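Local atomic coordinates of benzoate transport porin BenP (PDB entry 5DL8), a protein that probably serves as an outer-membrane porin of the OprD family, letting small molecules such as benzoate into the Acinetobacter baumannii cell. Residues F28-A33 with W50-S55; Q83-L88 with R146-S151; Y112-A117 with K174-N179. All blocks are in the same frame, centred on the assembly; numbering follows the deposited sequence.

Contact 1. Residues F28-A33 with W50-S55; sequences FTLKNA and WSQAAS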
loop_
_atom_site.group_PDB
_atom_site.type_symbol
_atom_site.label_atom_id
_atom_site.label_comp_id
_atom_site.label_asym_id
_atom_site.label_seq_id
_atom_site.Cartn_x
_atom_site.Cartn_y
_atom_site.Cartn_z
ATOM N N PHE A 28 -18.805 -6.218 -4.472
ATOM C CA PHE A 28 -19.359 -6.230 -3.136
ATOM C C PHE A 28 -18.437 -6.992 -2.220
ATOM O O PHE A 28 -18.049 -8.114 -2.509
ATOM C CB PHE A 28 -20.720 -6.958 -3.099
ATOM C CG PHE A 28 -21.332 -6.982 -1.739
ATOM C CD1 PHE A 28 -21.713 -5.822 -1.128
ATOM C CD2 PHE A 28 -21.481 -8.149 -1.050
ATOM C CE1 PHE A 28 -22.196 -5.815 0.188
ATOM C CE2 PHE A 28 -22.012 -8.159 0.246
ATOM C CZ PHE A 28 -22.363 -7.004 0.866
ATOM N N THR A 29 -18.130 -6.392 -1.081
ATOM C CA THR A 29 -17.315 -7.046 -0.081
ATOM C C THR A 29 -17.921 -6.965 1.353
ATOM O O THR A 29 -18.714 -6.130 1.671
ATOM C CB THR A 29 -15.836 -6.531 0.010
ATOM O OG1 THR A 29 -15.806 -5.258 0.603
ATOM C CG2 THR A 29 -15.067 -6.452 -1.340
ATOM N N LEU A 30 -17.408 -7.893 2.169
ATOM C CA LEU A 30 -17.528 -8.050 3.588
ATOM C C LEU A 30 -16.148 -8.389 4.150
ATOM O O LEU A 30 -15.362 -9.188 3.619
ATOM C CB LEU A 30 -18.545 -9.163 4.014
ATOM C CG LEU A 30 -19.981 -9.066 3.499
ATOM C CD1 LEU A 30 -20.728 -10.369 3.683
ATOM C CD2 LEU A 30 -20.753 -7.986 4.173
ATOM N N LYS A 31 -15.896 -7.741 5.269
ATOM C CA LYS A 31 -14.719 -7.977 6.068
ATOM C C LYS A 31 -15.023 -7.975 7.615
ATOM O O LYS A 31 -15.360 -6.917 8.227
ATOM C CB LYS A 31 -13.706 -6.853 5.774
ATOM C CG LYS A 31 -12.300 -7.240 6.308
ATOM C CD LYS A 31 -11.207 -6.199 6.025
ATOM C CE LYS A 31 -10.656 -6.371 4.596
ATOM N NZ LYS A 31 -9.653 -5.233 4.302
ATOM N N ASN A 32 -14.720 -9.080 8.232
ATOM C CA ASN A 32 -14.715 -9.255 9.666
ATOM C C ASN A 32 -13.248 -9.244 10.004
ATOM O O ASN A 32 -12.533 -10.181 9.643
ATOM C CB ASN A 32 -15.294 -10.617 10.050
ATOM C CG ASN A 32 -15.529 -10.807 11.603
ATOM O OD1 ASN A 32 -14.623 -11.074 12.404
ATOM N ND2 ASN A 32 -16.787 -10.740 11.988
ATOM N N ALA A 33 -12.824 -8.242 10.768
ATOM C CA ALA A 33 -11.388 -7.991 11.009
ATOM C C ALA A 33 -11.098 -7.929 12.481
ATOM O O ALA A 33 -11.655 -7.075 13.181
ATOM C CB ALA A 33 -10.954 -6.628 10.369
ATOM N N TRP A 50 -11.931 -5.209 16.728
ATOM C CA TRP A 50 -12.726 -6.205 16.079
ATOM C C TRP A 50 -13.775 -5.363 15.435
ATOM O O TRP A 50 -14.500 -4.581 16.127
ATOM C CB TRP A 50 -13.424 -7.204 17.110
ATOM C CG TRP A 50 -14.060 -8.385 16.443
ATOM C CD1 TRP A 50 -13.610 -9.013 15.290
ATOM C CD2 TRP A 50 -15.268 -9.030 16.803
ATOM N NE1 TRP A 50 -14.450 -10.010 14.949
ATOM C CE2 TRP A 50 -15.484 -10.046 15.854
ATOM C CE3 TRP A 50 -16.189 -8.853 17.845
ATOM C CZ2 TRP A 50 -16.558 -10.909 15.910
ATOM C CZ3 TRP A 50 -17.331 -9.680 17.903
ATOM C CH2 TRP A 50 -17.502 -10.711 16.907
ATOM N N SER A 51 -13.905 -5.564 14.127
ATOM C CA SER A 51 -14.903 -4.834 13.341
ATOM C C SER A 51 -15.510 -5.665 12.229
ATOM O O SER A 51 -14.842 -6.625 11.766
ATOM C CB SER A 51 -14.325 -3.508 12.818
ATOM O OG SER A 51 -13.179 -3.696 12.040
ATOM N N GLN A 52 -16.744 -5.286 11.845
ATOM C CA GLN A 52 -17.432 -5.851 10.662
ATOM C C GLN A 52 -17.735 -4.737 9.691
ATOM O O GLN A 52 -18.231 -3.685 10.140
ATOM C CB GLN A 52 -18.748 -6.540 11.022
ATOM C CG GLN A 52 -19.521 -7.091 9.866
ATOM C CD GLN A 52 -18.759 -8.266 9.218
ATOM O OE1 GLN A 52 -18.326 -9.206 9.901
ATOM N NE2 GLN A 52 -18.572 -8.206 7.922
ATOM N N ALA A 53 -17.412 -4.975 8.394
ATOM C CA ALA A 53 -17.586 -3.982 7.334
ATOM C C ALA A 53 -18.358 -4.574 6.159
ATOM O O ALA A 53 -18.365 -5.799 5.962
ATOM C CB ALA A 53 -16.224 -3.471 6.833
ATOM N N ALA A 54 -19.055 -3.690 5.443
ATOM C CA ALA A 54 -19.706 -3.964 4.165
ATOM C C ALA A 54 -19.361 -2.782 3.205
ATOM O O ALA A 54 -19.324 -1.644 3.635
ATOM C CB ALA A 54 -21.203 -4.108 4.283
ATOM N N SER A 55 -19.070 -3.134 1.945
ATOM C CA SER A 55 -18.636 -2.181 0.950
ATOM C C SER A 55 -19.119 -2.507 -0.431
ATOM O O SER A 55 -19.319 -3.674 -0.764
ATOM C CB SER A 55 -17.116 -2.123 0.878
ATOM O OG SER A 55 -16.536 -1.779 2.112
HETATM O O HOH W 1 -16.147 -4.420 3.300
HETATM O O HOH W 2 -10.843 -4.224 13.339
#

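Contact 2. Residues Q83-L88 with R146-S151; sequences QYAVRL and RQLLTS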
loop_
_atom_site.group_PDB
_atom_site.type_symbol
_atom_site.label_atom_id
_atom_site.label_comp_id
_atom_site.label_asym_id
_atom_site.label_seq_id
_atom_site.Cartn_x
_atom_site.Cartn_y
_atom_site.Cartn_z
ATOM N N GLN A 83 -18.048 2.507 1.707
ATOM C CA GLN A 83 -17.484 1.509 2.639
ATOM C C GLN A 83 -17.896 1.883 4.040
ATOM O O GLN A 83 -17.846 3.049 4.428
ATOM C CB GLN A 83 -15.951 1.488 2.581
ATOM C CG GLN A 83 -15.231 1.448 1.210
ATOM C CD GLN A 83 -13.721 1.632 1.367
ATOM O OE1 GLN A 83 -12.978 0.795 1.935
ATOM N NE2 GLN A 83 -13.263 2.821 0.949
ATOM N N TYR A 84 -18.332 0.891 4.801
ATOM C CA TYR A 84 -18.915 1.104 6.118
ATOM C C TYR A 84 -18.486 0.014 7.036
ATOM O O TYR A 84 -18.655 -1.160 6.685
ATOM C CB TYR A 84 -20.410 1.080 6.020
ATOM C CG TYR A 84 -21.069 1.268 7.337
ATOM C CD1 TYR A 84 -20.909 2.494 8.049
ATOM C CD2 TYR A 84 -21.877 0.256 7.908
ATOM C CE1 TYR A 84 -21.534 2.705 9.268
ATOM C CE2 TYR A 84 -22.522 0.481 9.131
ATOM C CZ TYR A 84 -22.353 1.712 9.785
ATOM O OH TYR A 84 -22.857 1.898 11.033
ATOM N N ALA A 85 -17.942 0.390 8.210
ATOM C CA ALA A 85 -17.539 -0.557 9.236
ATOM C C ALA A 85 -18.151 -0.174 10.621
ATOM O O ALA A 85 -18.245 0.995 10.972
ATOM C CB ALA A 85 -16.062 -0.579 9.384
ATOM N N VAL A 86 -18.545 -1.204 11.386
ATOM C CA VAL A 86 -18.939 -1.086 12.785
ATOM C C VAL A 86 -17.939 -1.722 13.722
ATOM O O VAL A 86 -17.527 -2.878 13.487
ATOM C CB VAL A 86 -20.273 -1.813 12.991
ATOM C CG1 VAL A 86 -20.750 -1.777 14.454
ATOM C CG2 VAL A 86 -21.310 -1.058 12.198
ATOM N N ARG A 87 -17.528 -0.976 14.768
ATOM C CA ARG A 87 -16.735 -1.577 15.828
ATOM C C ARG A 87 -17.552 -2.586 16.679
ATOM O O ARG A 87 -18.610 -2.281 17.176
ATOM C CB ARG A 87 -16.159 -0.541 16.780
ATOM C CG ARG A 87 -15.240 -1.185 17.810
ATOM C CD ARG A 87 -14.247 -0.197 18.471
ATOM N NE ARG A 87 -14.831 1.004 18.903
ATOM C CZ ARG A 87 -15.640 1.125 20.009
ATOM N NH1 ARG A 87 -15.941 0.100 20.816
ATOM N NH2 ARG A 87 -16.160 2.310 20.330
ATOM N N LEU A 88 -17.018 -3.759 16.917
ATOM C CA LEU A 88 -17.675 -4.741 17.779
ATOM C C LEU A 88 -17.057 -4.950 19.131
ATOM O O LEU A 88 -17.755 -5.426 20.057
ATOM C CB LEU A 88 -17.675 -6.144 17.072
ATOM C CG LEU A 88 -18.285 -6.278 15.666
ATOM C CD1 LEU A 88 -17.854 -7.609 14.971
ATOM C CD2 LEU A 88 -19.801 -6.194 15.760
ATOM N N ARG A 146 -5.823 -3.298 6.736
ATOM C CA ARG A 146 -6.551 -3.227 8.021
ATOM C C ARG A 146 -8.072 -3.459 7.806
ATOM O O ARG A 146 -8.431 -4.573 7.425
ATOM C CB ARG A 146 -6.211 -1.903 8.720
ATOM C CG ARG A 146 -4.748 -1.662 9.099
ATOM C CD ARG A 146 -4.199 -2.777 9.902
ATOM N NE ARG A 146 -3.012 -2.386 10.665
ATOM C CZ ARG A 146 -1.763 -2.155 10.172
ATOM N NH1 ARG A 146 -1.459 -2.220 8.856
ATOM N NH2 ARG A 146 -0.823 -1.779 11.036
ATOM N N GLN A 147 -8.904 -2.417 7.949
ATOM C CA GLN A 147 -10.303 -2.550 7.737
ATOM C C GLN A 147 -10.725 -1.830 6.468
ATOM O O GLN A 147 -10.554 -2.402 5.359
ATOM C CB GLN A 147 -11.083 -2.137 9.005
ATOM C CG GLN A 147 -12.585 -2.230 8.952
ATOM C CD GLN A 147 -13.110 -3.514 8.333
ATOM O OE1 GLN A 147 -13.118 -3.654 7.108
ATOM N NE2 GLN A 147 -13.626 -4.431 9.163
ATOM N N LEU A 148 -11.209 -0.603 6.541
ATOM C CA LEU A 148 -11.551 0.130 5.250
ATOM C C LEU A 148 -10.232 0.563 4.480
ATOM O O LEU A 148 -9.117 0.496 5.065
ATOM C CB LEU A 148 -12.550 1.246 5.491
ATOM C CG LEU A 148 -13.838 0.846 6.269
ATOM C CD1 LEU A 148 -14.841 2.001 6.297
ATOM C CD2 LEU A 148 -14.432 -0.397 5.569
ATOM N N LEU A 149 -10.372 0.918 3.209
ATOM C CA LEU A 149 -9.243 1.133 2.251
ATOM C C LEU A 149 -9.014 2.646 1.967
ATOM O O LEU A 149 -9.942 3.497 1.839
ATOM C CB LEU A 149 -9.600 0.516 0.942
ATOM C CG LEU A 149 -9.405 -0.975 0.646
ATOM C CD1 LEU A 149 -9.638 -1.875 1.799
ATOM C CD2 LEU A 149 -10.173 -1.458 -0.577
ATOM N N THR A 150 -7.752 3.004 1.949
ATOM C CA THR A 150 -7.280 4.362 1.582
ATOM C C THR A 150 -7.648 4.655 0.122
ATOM O O THR A 150 -7.549 3.795 -0.750
ATOM C CB THR A 150 -5.755 4.437 1.827
ATOM O OG1 THR A 150 -5.545 4.003 3.168
ATOM C CG2 THR A 150 -5.084 5.870 1.624
ATOM N N SER A 151 -8.172 5.832 -0.126
ATOM C CA SER A 151 -8.264 6.399 -1.462
ATOM C C SER A 151 -7.854 7.871 -1.419
ATOM O O SER A 151 -7.512 8.394 -0.316
ATOM C CB SER A 151 -9.681 6.200 -1.962
ATOM O OG SER A 151 -10.623 6.999 -1.241
#

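Contact 3. Residues Y112-A117 with K174-N179; sequences YLKYGA and KVSPRN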
loop_
_atom_site.group_PDB
_atom_site.type_symbol
_atom_site.label_atom_id
_atom_site.label_comp_id
_atom_site.label_asym_id
_atom_site.label_seq_id
_atom_site.Cartn_x
_atom_site.Cartn_y
_atom_site.Cartn_z
ATOM N N TYR A 112 -17.598 3.895 11.138
ATOM C CA TYR A 112 -17.189 4.963 10.216
ATOM C C TYR A 112 -17.583 4.568 8.805
ATOM O O TYR A 112 -17.720 3.382 8.511
ATOM C CB TYR A 112 -15.703 5.327 10.317
ATOM C CG TYR A 112 -14.658 4.398 9.725
ATOM C CD1 TYR A 112 -14.595 3.072 10.112
ATOM C CD2 TYR A 112 -13.571 4.929 8.928
ATOM C CE1 TYR A 112 -13.606 2.240 9.723
ATOM C CE2 TYR A 112 -12.559 4.058 8.435
ATOM C CZ TYR A 112 -12.560 2.724 8.851
ATOM O OH TYR A 112 -11.571 1.847 8.404
ATOM N N LEU A 113 -17.842 5.619 8.019
ATOM C CA LEU A 113 -18.355 5.574 6.695
ATOM C C LEU A 113 -17.455 6.357 5.794
ATOM O O LEU A 113 -17.221 7.572 6.114
ATOM C CB LEU A 113 -19.704 6.298 6.643
ATOM C CG LEU A 113 -20.370 6.392 5.269
ATOM C CD1 LEU A 113 -20.851 5.059 4.747
ATOM C CD2 LEU A 113 -21.561 7.341 5.413
ATOM N N LYS A 114 -17.016 5.716 4.696
ATOM C CA LYS A 114 -16.337 6.426 3.538
ATOM C C LYS A 114 -17.260 6.369 2.297
ATOM O O LYS A 114 -18.045 5.428 2.174
ATOM C CB LYS A 114 -15.080 5.723 3.199
ATOM C CG LYS A 114 -13.989 5.682 4.233
ATOM C CD LYS A 114 -12.937 4.704 3.787
ATOM C CE LYS A 114 -11.661 4.850 4.578
ATOM N NZ LYS A 114 -10.949 6.150 4.205
ATOM N N TYR A 115 -17.147 7.350 1.407
ATOM C CA TYR A 115 -17.714 7.330 0.102
ATOM C C TYR A 115 -16.953 8.300 -0.849
ATOM O O TYR A 115 -16.305 9.242 -0.414
ATOM C CB TYR A 115 -19.219 7.655 0.084
ATOM C CG TYR A 115 -19.556 9.023 0.638
ATOM C CD1 TYR A 115 -19.717 9.206 1.994
ATOM C CD2 TYR A 115 -19.749 10.148 -0.197
ATOM C CE1 TYR A 115 -20.031 10.472 2.532
ATOM C CE2 TYR A 115 -20.066 11.408 0.316
ATOM C CZ TYR A 115 -20.203 11.538 1.696
ATOM O OH TYR A 115 -20.543 12.697 2.324
ATOM N N GLY A 116 -17.108 8.046 -2.153
ATOM C CA GLY A 116 -16.530 8.853 -3.226
ATOM C C GLY A 116 -17.177 8.599 -4.584
ATOM O O GLY A 116 -17.985 7.658 -4.771
ATOM N N ALA A 117 -16.823 9.466 -5.521
ATOM C CA ALA A 117 -17.267 9.348 -6.911
ATOM C C ALA A 117 -16.216 9.918 -7.791
ATOM O O ALA A 117 -15.366 10.674 -7.335
ATOM C CB ALA A 117 -18.600 10.042 -7.133
ATOM N N LYS A 174 -5.963 15.622 -1.863
ATOM C CA LYS A 174 -6.435 15.104 -0.636
ATOM C C LYS A 174 -6.297 13.585 -0.585
ATOM O O LYS A 174 -6.304 12.918 -1.604
ATOM C CB LYS A 174 -7.917 15.463 -0.423
ATOM C CG LYS A 174 -8.410 16.919 -0.557
ATOM C CD LYS A 174 -8.280 17.663 0.727
ATOM C CE LYS A 174 -9.278 18.800 0.887
ATOM N NZ LYS A 174 -9.234 19.734 -0.246
ATOM N N VAL A 175 -6.224 13.092 0.643
ATOM C CA VAL A 175 -6.127 11.673 0.958
ATOM C C VAL A 175 -7.207 11.359 2.004
ATOM O O VAL A 175 -7.492 12.176 2.913
ATOM C CB VAL A 175 -4.712 11.241 1.503
ATOM C CG1 VAL A 175 -4.285 12.077 2.711
ATOM C CG2 VAL A 175 -4.745 9.777 1.934
ATOM N N SER A 176 -7.825 10.207 1.891
ATOM C CA SER A 176 -8.723 9.696 3.003
ATOM C C SER A 176 -8.111 8.469 3.536
ATOM O O SER A 176 -8.237 7.392 2.925
ATOM C CB SER A 176 -10.087 9.309 2.474
ATOM O OG SER A 176 -11.012 9.087 3.555
ATOM N N PRO A 177 -7.354 8.593 4.595
ATOM C CA PRO A 177 -6.661 7.392 5.133
ATOM C C PRO A 177 -7.560 6.172 5.512
ATOM O O PRO A 177 -8.753 6.331 5.707
ATOM C CB PRO A 177 -5.912 7.955 6.388
ATOM C CG PRO A 177 -5.667 9.353 6.044
ATOM C CD PRO A 177 -6.947 9.795 5.336
ATOM N N ARG A 178 -6.956 4.982 5.578
ATOM C CA ARG A 178 -7.664 3.750 5.837
ATOM C C ARG A 178 -8.583 3.844 7.147
ATOM O O ARG A 178 -9.643 3.314 7.155
ATOM C CB ARG A 178 -6.683 2.589 5.942
ATOM C CG ARG A 178 -5.894 2.580 7.224
ATOM C CD ARG A 178 -4.725 1.663 7.165
ATOM N NE ARG A 178 -3.998 1.589 8.455
ATOM C CZ ARG A 178 -2.715 1.143 8.584
ATOM N NH1 ARG A 178 -1.979 0.825 7.436
ATOM N NH2 ARG A 178 -2.130 1.061 9.823
ATOM N N ASN A 179 -8.172 4.636 8.148
ATOM C CA ASN A 179 -8.836 4.727 9.424
ATOM C C ASN A 179 -9.568 6.010 9.569
ATOM O O ASN A 179 -9.772 6.429 10.740
ATOM C CB ASN A 179 -7.821 4.530 10.606
ATOM C CG ASN A 179 -6.737 5.637 10.694
ATOM O OD1 ASN A 179 -6.184 6.051 9.718
ATOM N ND2 ASN A 179 -6.383 6.026 11.886
#

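Contact 1. Residues F28-A33 with W50-S55
In this OprD-type beta-barrel, residues 28-33 and 50-55 belong to the two strands of a beta hairpin, antiparallel at 176° with axes 4.7 Å apart. Main-chain bonds come in couples at T29 with S55, K31 with A53 and A33 with S51. K31 N to A53 O is the longest of the six at 3.2 Å, its donor standing furthest out of the carbonyl plane. Between these couples, at L30 with A54 and N32 with Q52, CA-H...O contacts fill in.

Polar side chains form a run of hydrogen bonds on the face of W50, N32 and Q52. N32, with CG anti to its backbone N, offers OD1 to W50 NE1 at 2.8 Å, at the edge of an indole turned 62° from the amide. Its ND2 gives a bond to Q52 OE1 (3.0 Å), arriving almost along the C=O axis. Q52 bends at chi2 (67°), and NE2 returns to its neighbour A53 O at 3.1 Å. Both amides are thus held at O and N, which fixes their rotation, and A53 O takes two donors.

Apolar contact on this face is slight: L30 CD2 lies 3.9 Å from A54 CB.

The other face looks into the barrel. There K31 NZ bonds to Q147 O, and S51 OG meets Q147 NE2 as well as a water that donates to A33 O. At the T29-S55 pair another water lies 2.8 Å from T29 OG1 and 2.9 Å from S55 OG.

Contact 2. Residues Q83-L88 with R146-S151
Q83 carries the polar part of this contact between a barrel strand and an irregular segment inside the barrel. Its CG is anti to the carbonyl carbon (chi1 -47°) and the chain beyond is extended, so the amide reaches across to the loop. There OE1 accepts the backbone N-H of L149 at 2.9 Å, in the carbonyl plane and on a lone pair, with 162° at the hydrogen. The same oxygen lies 3.5 Å from L149 CB, while Q83 CB rests against the L148 methyls, 3.8 Å from CD2. At Y84 the side chain turns to the other face, and L148 CD1 lies against the backbone there, 4.0 Å from Y84 N. A85 points its methyl at the loop: CB touches Q147 CG at 3.9 Å and L148 CG at 4.1 Å. L148 therefore sits over the strand between Q83 and A85, an apolar patch beside the one hydrogen bond. Y112 OH accepts the N-H of L148. The loop segment 146-151 thus lies along the inner wall, across strands 47-65, 72-87 and 107-123, with Q147 touching A53 of the first and L148 touching K114 of the last.

Contact 3. Residues Y112-A117 with K174-N179
K114 NZ is gripped by four oxygens, all on the 165-176 strand end and the turn that follows. P177 O is the strongest of those in 174-179, 2.7 Å from NZ, although the amine stands 45° out of that carbonyl's plane. Two weak bonds reach S176, to OG at 3.0 Å and to O at 3.2 Å, the latter lying between OG and P177 O, and E180 O completes the set. The lysine chain runs out extended until chi4, where a bend (-71°) swings NZ in among these acceptors; CE then lies 3.6 Å from R178 O. Main-chain carbonyls gathered round a buried amine would be expected to stabilise its charged form.

Y112 binds one residue further along. With CG in the crowded position between backbone N and carbonyl carbon (chi1 75°), the ring reaches the turn with its hydroxyl foremost. OH donates to R178 O at 2.7 Å, the oxygen lying at the ring edge and in plane. CE2 also comes to 3.7 Å from N179 C.

S176 OG is hydrogen-bonded to D182 O as well, and the R178 guanidinium heads away to a salt bridge with D143. Binding an inner loop to the barrel wall, with arginines R178 and R146 close together, is consistent with the narrowed, basic channel known in OprD-family porins.

In the fold
The three contacts follow one another around the barrel wall. Contact 1 pairs strands 25-39 and 47-65, contact 2 starts from the next strand, 72-87, and contact 3 from the one after, 107-123; main-chain hydrogen bonds link the neighbours. The centres of contacts 1 and 2 are about 7 Å apart, those of 2 and 3 about 9 Å, and those of 1 and 3 about 15 Å, without touching. In sequence contact 1 closes first, while contacts 2 and 3 interleave. Local hairpin pairing thus gives way to long-range attachment of loop 146-151, and of the loop that follows strand 165-176, inside the barrel, away from both calcium sites, probably shaping the pore.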